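Local coordinates for uncharacterized protein (Bacteroides ovatus, PDB 4ORL) that is of unknown function but belongs to the DUF4783 family of the NTF2 clan, in which helices pack against a curved beta-sheet, at residues 8-11 against 12-16. Numbering follows the deposited sequence.
Sequences VITA and FKRGS
Ala11 O receives Ser16 N at 2.9 Å in a nearly straight bond (173°), while Gly15 N turns back to Phe12 O at 3.1 Å. With the positive phi of Gly15, this pair forms a Schellman motif, a classic way to finish an alpha-helix. Leading into this turn, the i to i+4 ladder runs on: Phe12 N bonds to Val8 O and Lys13 N to Ile9 O, the latter at 2.9 Å, and its last member, Arg14 N, reaches Thr10 O at 3.0 Å with a more bent N-H (138°) and makes a weak second bond to Ala11 O.

Side-chain contacts follow the same spacing. The methyl of Thr10, CG2, lies over one face of the Arg14 guanidinium, 3.3 Å from NE; chi1 of -63° sets OG1 beside the backbone N and leaves CG2 anti to it, alongside the extended arginine chain. Ile9 CG2 likewise flanks Lys13 CE at 3.7 Å, and Val8 CG1 makes an apolar contact with Phe12 CE2 at 4.1 Å.

Polar ends are engaged beyond the turn. Arg14 NH1 forms a salt bridge with Glu19, and Lys13 NZ bonds to Phe60 O. Ser16, the N-cap of helix 17-21, has its OG bonded to Glu19 N, so the second helix begins directly after the Schellman turn. On the buried side of helix 6-14, Phe12 packs against Leu20 of that second helix, Phe60 of strand 57-68, and Val87 and Cys89 of strand 83-94, seating the helix on the sheet.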
loop_
_atom_site.group_PDB
_atom_site.type_symbol
_atom_site.label_atom_id
_atom_site.label_comp_id
_atom_site.label_asym_id
_atom_site.label_seq_id
_atom_site.Cartn_x
_atom_site.Cartn_y
_atom_site.Cartn_z
ATOM N N VAL A 8 -7.972 1.807 -2.688
ATOM C CA VAL A 8 -6.645 1.603 -2.121
ATOM C C VAL A 8 -6.603 2.194 -0.713
ATOM O O VAL A 8 -6.117 1.572 0.236
ATOM C CB VAL A 8 -5.573 2.252 -2.995
ATOM C CG1 VAL A 8 -4.237 2.272 -2.278
ATOM C CG2 VAL A 8 -5.457 1.506 -4.310
ATOM N N ILE A 9 -7.125 3.402 -0.589
ATOM C CA ILE A 9 -7.154 4.074 0.677
ATOM C C ILE A 9 -8.045 3.317 1.676
ATOM O O ILE A 9 -7.653 3.083 2.822
ATOM C CB ILE A 9 -7.612 5.540 0.502
ATOM C CG1 ILE A 9 -6.556 6.339 -0.298
ATOM C CG2 ILE A 9 -7.869 6.161 1.860
ATOM C CD1 ILE A 9 -7.114 7.570 -0.957
ATOM N N THR A 10 -9.219 2.897 1.226
ATOM C CA THR A 10 -10.126 2.126 2.072
ATOM C C THR A 10 -9.488 0.809 2.522
ATOM O O THR A 10 -9.636 0.407 3.679
ATOM C CB THR A 10 -11.463 1.881 1.345
ATOM O OG1 THR A 10 -12.095 3.143 1.091
ATOM C CG2 THR A 10 -12.423 1.002 2.168
ATOM N N ALA A 11 -8.738 0.154 1.628
ATOM C CA ALA A 11 -8.049 -1.100 1.985
ATOM C C ALA A 11 -7.082 -0.892 3.147
ATOM O O ALA A 11 -7.018 -1.689 4.066
ATOM C CB ALA A 11 -7.314 -1.670 0.795
ATOM N N PHE A 12 -6.327 0.190 3.109
ATOM C CA PHE A 12 -5.430 0.482 4.205
ATOM C C PHE A 12 -6.152 0.862 5.477
ATOM O O PHE A 12 -5.806 0.372 6.552
ATOM C CB PHE A 12 -4.395 1.548 3.824
ATOM C CG PHE A 12 -3.267 1.000 3.006
ATOM C CD1 PHE A 12 -2.266 0.246 3.597
ATOM C CD2 PHE A 12 -3.173 1.292 1.684
ATOM C CE1 PHE A 12 -1.225 -0.273 2.822
ATOM C CE2 PHE A 12 -2.134 0.761 0.914
ATOM C CZ PHE A 12 -1.196 -0.014 1.488
ATOM N N LYS A 13 -7.224 1.646 5.358
ATOM C CA LYS A 13 -8.026 2.003 6.541
ATOM C C LYS A 13 -8.565 0.772 7.245
ATOM O O LYS A 13 -8.671 0.758 8.475
ATOM C CB LYS A 13 -9.213 2.906 6.146
ATOM C CG LYS A 13 -8.835 4.310 5.730
ATOM C CD LYS A 13 -10.030 5.156 5.303
ATOM C CE LYS A 13 -9.606 6.601 5.120
ATOM N NZ LYS A 13 -9.397 7.294 6.427
ATOM N N ARG A 14 -8.870 -0.268 6.477
ATOM C CA ARG A 14 -9.496 -1.478 6.995
ATOM C C ARG A 14 -8.508 -2.579 7.326
ATOM O O ARG A 14 -8.895 -3.613 7.851
ATOM C CB ARG A 14 -10.501 -2.005 5.974
ATOM C CG ARG A 14 -11.677 -1.072 5.746
ATOM C CD ARG A 14 -12.647 -1.609 4.728
ATOM N NE ARG A 14 -13.812 -0.731 4.593
ATOM C CZ ARG A 14 -14.859 -0.960 3.798
ATOM N NH1 ARG A 14 -14.933 -2.054 3.055
ATOM N NH2 ARG A 14 -15.863 -0.096 3.788
ATOM N N GLY A 15 -7.215 -2.368 7.013
ATOM C CA GLY A 15 -6.253 -3.449 7.108
ATOM C C GLY A 15 -6.682 -4.674 6.298
ATOM O O GLY A 15 -6.557 -5.812 6.768
ATOM N N SER A 16 -7.188 -4.442 5.081
ATOM C CA SER A 16 -7.720 -5.507 4.223
ATOM C C SER A 16 -6.789 -5.830 3.069
ATOM O O SER A 16 -6.764 -5.127 2.070
ATOM C CB SER A 16 -9.095 -5.119 3.671
ATOM O OG SER A 16 -9.600 -6.152 2.840
#